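Local coordinates for protein serpin-ZX (Arabidopsis thaliana, PDB 3LE2) that inhibits proteases such as metacaspase-9 and RD21A as a serpin, through cleavage of its reactive center loop and covalent capture of the enzyme, thereby limiting programmed cell death, at residues V272-F282 with E361-L372. Residues are numbered along the deposited sequence; the frame is centred on the assembly and turned at random. Where two conformers were deposited one is given.
Sequences VKVREFKIPKF and EIDFVADHPFLL
F277 and K278 pair in parallel with F364 and V365. The two short strands, 277-280 and 361-365, run 17° apart. K278 N donates to F364 O, and A366 N closes the ladder on K278 O at 2.9 Å. Within the C-terminal end of the reactive center loop, I362 pairs in parallel with V274, and R275 N reaches I362 O at 2.8 Å. A beta bulge at R275 and E276 shifts the register by one, and strand 272-274 there turns across strand 361-365 at 62°.

At the bulge the D363 carboxylate stands in for a backbone carbonyl. Its CG lies beside its own backbone N (chi1 -68°), and OD1 takes the N-H of E276 at 2.6 Å, from above the carboxylate plane. OD2 of D363 sits over one face of the R275 guanidinium, 3.1 Å from NH2. This salt bridge rests on charge alone, as no N-H points at the oxygen. The poorly ordered E361 carboxylate lies beyond salt-bridge distance of R275, so any help to its charge is probably weak.

On the buried side, F277 CD1 lies 3.9 Å from F364 CB. I279 CD1 meets the edge of the F364 ring at CD2 and CE2. Beyond the paired strands, P280 CG touches the F370 ring edge at CE1, 3.6 Å away. F282 CE1 meets the same ring's edge, 4.0 Å from CZ.

Strand 361-365 joins the loop's C-terminal end to serpin beta-sheet C. There, strand 277-280 lies between it and strand 200-207. L223 of strand 220-226 touches F277, I279 and F364. V388 of strand 382-388 packs against F282 and F370.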
loop_
_atom_site.group_PDB
_atom_site.type_symbol
_atom_site.label_atom_id
_atom_site.label_comp_id
_atom_site.label_asym_id
_atom_site.label_seq_id
_atom_site.Cartn_x
_atom_site.Cartn_y
_atom_site.Cartn_z
ATOM N N VAL A 272 17.902 -0.376 -19.703
ATOM C CA VAL A 272 18.921 0.438 -20.335
ATOM C C VAL A 272 20.231 0.376 -19.569
ATOM O O VAL A 272 20.292 -0.104 -18.438
ATOM C CB VAL A 272 18.466 1.914 -20.525
ATOM C CG1 VAL A 272 17.140 1.966 -21.280
ATOM C CG2 VAL A 272 18.352 2.636 -19.186
ATOM N N LYS A 273 21.285 0.851 -20.214
ATOM C CA LYS A 273 22.614 0.852 -19.634
ATOM C C LYS A 273 22.669 1.904 -18.538
ATOM O O LYS A 273 22.261 3.053 -18.747
ATOM C CB LYS A 273 23.652 1.162 -20.722
ATOM C CG LYS A 273 25.103 0.873 -20.347
ATOM C CD LYS A 273 26.035 1.145 -21.532
ATOM C CE LYS A 273 27.330 0.338 -21.439
ATOM N NZ LYS A 273 27.095 -1.138 -21.517
ATOM N N VAL A 274 23.170 1.515 -17.369
ATOM C CA VAL A 274 23.366 2.465 -16.277
ATOM C C VAL A 274 24.856 2.719 -16.098
ATOM O O VAL A 274 25.665 1.804 -16.240
ATOM C CB VAL A 274 22.796 1.931 -14.943
ATOM C CG1 VAL A 274 21.295 1.711 -15.048
ATOM C CG2 VAL A 274 23.506 0.638 -14.538
ATOM N N ARG A 275 25.228 3.956 -15.805
ATOM C CA ARG A 275 26.607 4.219 -15.427
ATOM C C ARG A 275 26.730 4.151 -13.899
ATOM O O ARG A 275 27.251 3.183 -13.344
ATOM C CB ARG A 275 27.091 5.562 -15.973
ATOM C CG ARG A 275 28.350 6.040 -15.282
ATOM C CD ARG A 275 29.050 7.129 -16.049
ATOM N NE ARG A 275 28.247 8.334 -16.178
ATOM C CZ ARG A 275 28.301 9.366 -15.345
ATOM N NH1 ARG A 275 29.115 9.338 -14.296
ATOM N NH2 ARG A 275 27.532 10.426 -15.563
ATOM N N GLU A 276 26.233 5.173 -13.220
ATOM C CA GLU A 276 26.130 5.123 -11.770
ATOM C C GLU A 276 24.743 4.669 -11.341
ATOM O O GLU A 276 23.736 5.230 -11.777
ATOM C CB GLU A 276 26.449 6.483 -11.164
ATOM C CG GLU A 276 27.863 6.590 -10.667
ATOM C CD GLU A 276 27.942 7.434 -9.419
ATOM O OE1 GLU A 276 27.899 6.862 -8.304
ATOM O OE2 GLU A 276 28.024 8.675 -9.555
ATOM N N PHE A 277 24.706 3.651 -10.486
ATOM C CA PHE A 277 23.454 3.036 -10.052
ATOM C C PHE A 277 23.487 2.661 -8.573
ATOM O O PHE A 277 24.135 1.688 -8.194
ATOM C CB PHE A 277 23.172 1.786 -10.877
ATOM C CG PHE A 277 21.852 1.150 -10.576
ATOM C CD1 PHE A 277 20.674 1.827 -10.824
ATOM C CD2 PHE A 277 21.789 -0.125 -10.057
ATOM C CE1 PHE A 277 19.452 1.248 -10.545
ATOM C CE2 PHE A 277 20.576 -0.714 -9.777
ATOM C CZ PHE A 277 19.405 -0.030 -10.023
ATOM N N LYS A 278 22.783 3.427 -7.741
ATOM C CA LYS A 278 22.837 3.207 -6.296
ATOM C C LYS A 278 21.462 3.192 -5.640
ATOM O O LYS A 278 20.708 4.162 -5.734
ATOM C CB LYS A 278 23.716 4.265 -5.631
ATOM C CG LYS A 278 25.173 4.221 -6.054
ATOM C CD LYS A 278 25.857 2.947 -5.582
ATOM C CE LYS A 278 27.284 2.861 -6.108
ATOM N NZ LYS A 278 28.083 4.068 -5.739
ATOM N N ILE A 279 21.165 2.096 -4.949
ATOM C CA ILE A 279 19.896 1.928 -4.245
ATOM C C ILE A 279 20.118 1.676 -2.742
ATOM O O ILE A 279 20.735 0.677 -2.358
ATOM C CB ILE A 279 19.100 0.746 -4.846
ATOM C CG1 ILE A 279 18.943 0.931 -6.347
ATOM C CG2 ILE A 279 17.729 0.636 -4.217
ATOM C CD1 ILE A 279 18.261 2.236 -6.713
ATOM N N PRO A 280 19.606 2.570 -1.878
ATOM C CA PRO A 280 19.794 2.303 -0.445
ATOM C C PRO A 280 18.978 1.113 0.016
ATOM O O PRO A 280 17.835 0.948 -0.429
ATOM C CB PRO A 280 19.247 3.570 0.214
ATOM C CG PRO A 280 18.250 4.102 -0.767
ATOM C CD PRO A 280 18.884 3.834 -2.110
ATOM N N LYS A 281 19.547 0.291 0.896
ATOM C CA LYS A 281 18.748 -0.724 1.575
ATOM C C LYS A 281 17.823 0.012 2.524
ATOM O O LYS A 281 18.144 1.121 2.957
ATOM C CB LYS A 281 19.639 -1.672 2.385
ATOM C CG LYS A 281 20.571 -2.525 1.549
ATOM C CD LYS A 281 21.376 -3.494 2.403
ATOM C CE LYS A 281 20.535 -4.680 2.874
ATOM N NZ LYS A 281 21.286 -5.519 3.856
ATOM N N PHE A 282 16.684 -0.590 2.852
ATOM C CA PHE A 282 15.856 -0.099 3.957
ATOM C C PHE A 282 14.872 -1.168 4.426
ATOM O O PHE A 282 14.544 -2.090 3.691
ATOM C CB PHE A 282 15.112 1.185 3.575
ATOM C CG PHE A 282 14.329 1.072 2.299
ATOM C CD1 PHE A 282 14.935 1.326 1.065
ATOM C CD2 PHE A 282 12.989 0.716 2.319
ATOM C CE1 PHE A 282 14.205 1.230 -0.132
ATOM C CE2 PHE A 282 12.253 0.619 1.125
ATOM C CZ PHE A 282 12.866 0.880 -0.089
ATOM N N GLU A 361 24.012 5.935 -21.824
ATOM C CA GLU A 361 23.964 5.485 -20.444
ATOM C C GLU A 361 23.321 6.512 -19.521
ATOM O O GLU A 361 23.234 7.698 -19.847
ATOM C CB GLU A 361 25.341 5.033 -19.947
ATOM C CG GLU A 361 26.468 6.012 -20.175
ATOM C CD GLU A 361 27.815 5.443 -19.766
ATOM O OE1 GLU A 361 27.906 4.216 -19.520
ATOM O OE2 GLU A 361 28.783 6.229 -19.690
ATOM N N ILE A 362 22.854 6.035 -18.374
ATOM C CA ILE A 362 22.038 6.849 -17.497
ATOM C C ILE A 362 22.397 6.556 -16.046
ATOM O O ILE A 362 22.855 5.460 -15.722
ATOM C CB ILE A 362 20.538 6.565 -17.745
ATOM C CG1 ILE A 362 19.683 7.754 -17.350
ATOM C CG2 ILE A 362 20.077 5.332 -16.995
ATOM C CD1 ILE A 362 18.224 7.470 -17.502
ATOM N N ASP A 363 22.221 7.550 -15.183
ATOM C CA ASP A 363 22.431 7.358 -13.749
ATOM C C ASP A 363 21.103 7.289 -13.011
ATOM O O ASP A 363 20.139 7.983 -13.351
ATOM C CB ASP A 363 23.285 8.478 -13.137
ATOM C CG ASP A 363 24.727 8.455 -13.624
ATOM O OD1 ASP A 363 25.202 7.391 -14.067
ATOM O OD2 ASP A 363 25.387 9.511 -13.562
ATOM N N PHE A 364 21.062 6.428 -12.005
ATOM C CA PHE A 364 19.973 6.432 -11.062
ATOM C C PHE A 364 20.617 6.243 -9.685
ATOM O O PHE A 364 20.924 5.125 -9.274
ATOM C CB PHE A 364 18.970 5.324 -11.381
ATOM C CG PHE A 364 17.697 5.419 -10.589
ATOM C CD1 PHE A 364 16.591 6.076 -11.105
ATOM C CD2 PHE A 364 17.614 4.869 -9.317
ATOM C CE1 PHE A 364 15.417 6.182 -10.373
ATOM C CE2 PHE A 364 16.445 4.959 -8.574
ATOM C CZ PHE A 364 15.344 5.621 -9.108
ATOM N N VAL A 365 20.862 7.349 -8.996
ATOM C CA VAL A 365 21.535 7.303 -7.699
ATOM C C VAL A 365 20.606 7.836 -6.617
ATOM O O VAL A 365 20.390 9.039 -6.507
ATOM C CB VAL A 365 22.857 8.094 -7.723
ATOM C CG1 VAL A 365 23.492 8.139 -6.320
ATOM C CG2 VAL A 365 23.812 7.479 -8.745
ATOM N N ALA A 366 20.035 6.931 -5.838
ATOM C CA ALA A 366 18.971 7.309 -4.925
ATOM C C ALA A 366 19.546 7.669 -3.562
ATOM O O ALA A 366 19.269 7.013 -2.556
ATOM C CB ALA A 366 17.966 6.183 -4.801
ATOM N N ASP A 367 20.359 8.717 -3.541
ATOM C CA ASP A 367 21.000 9.150 -2.317
ATOM C C ASP A 367 20.217 10.283 -1.682
ATOM O O ASP A 367 20.768 11.094 -0.943
ATOM C CB ASP A 367 22.428 9.597 -2.612
ATOM C CG ASP A 367 22.477 10.795 -3.530
ATOM O OD1 ASP A 367 21.418 11.193 -4.063
ATOM O OD2 ASP A 367 23.578 11.347 -3.724
ATOM N N HIS A 368 18.928 10.349 -1.992
ATOM C CA HIS A 368 18.046 11.328 -1.376
ATOM C C HIS A 368 16.616 10.805 -1.465
ATOM O O HIS A 368 16.381 9.794 -2.117
ATOM C CB HIS A 368 18.206 12.700 -2.032
ATOM C CG HIS A 368 18.084 12.676 -3.521
ATOM N ND1 HIS A 368 19.090 12.207 -4.342
ATOM C CD2 HIS A 368 17.083 13.076 -4.343
ATOM C CE1 HIS A 368 18.712 12.311 -5.604
ATOM N NE2 HIS A 368 17.499 12.837 -5.633
ATOM N N PRO A 369 15.666 11.461 -0.776
ATOM C CA PRO A 369 14.295 10.933 -0.680
ATOM C C PRO A 369 13.573 10.699 -2.006
ATOM O O PRO A 369 13.615 11.519 -2.919
ATOM C CB PRO A 369 13.573 11.993 0.152
ATOM C CG PRO A 369 14.662 12.525 1.036
ATOM C CD PRO A 369 15.872 12.596 0.136
ATOM N N PHE A 370 12.896 9.559 -2.075
ATOM C CA PHE A 370 12.184 9.138 -3.264
ATOM C C PHE A 370 10.853 8.524 -2.863
ATOM O O PHE A 370 10.668 8.148 -1.702
ATOM C CB PHE A 370 13.020 8.133 -4.067
ATOM C CG PHE A 370 13.585 6.982 -3.247
ATOM C CD1 PHE A 370 14.820 7.095 -2.622
ATOM C CD2 PHE A 370 12.913 5.773 -3.161
ATOM C CE1 PHE A 370 15.363 6.033 -1.881
ATOM C CE2 PHE A 370 13.447 4.702 -2.423
ATOM C CZ PHE A 370 14.679 4.834 -1.787
ATOM N N LEU A 371 9.925 8.451 -3.815
ATOM C CA LEU A 371 8.667 7.766 -3.586
ATOM C C LEU A 371 8.801 6.317 -3.974
ATOM O O LEU A 371 9.692 5.947 -4.735
ATOM C CB LEU A 371 7.530 8.377 -4.402
ATOM C CG LEU A 371 6.979 9.706 -3.907
ATOM C CD1 LEU A 371 5.946 10.225 -4.885
ATOM C CD2 LEU A 371 6.389 9.540 -2.498
ATOM N N LEU A 372 7.908 5.499 -3.424
ATOM C CA LEU A 372 7.867 4.067 -3.674
ATOM C C LEU A 372 6.456 3.667 -4.043
ATOM O O LEU A 372 5.494 4.140 -3.434
ATOM C CB LEU A 372 8.236 3.289 -2.408
ATOM C CG LEU A 372 9.676 3.265 -1.916
ATOM C CD1 LEU A 372 9.754 2.386 -0.675
ATOM C CD2 LEU A 372 10.585 2.752 -3.014
#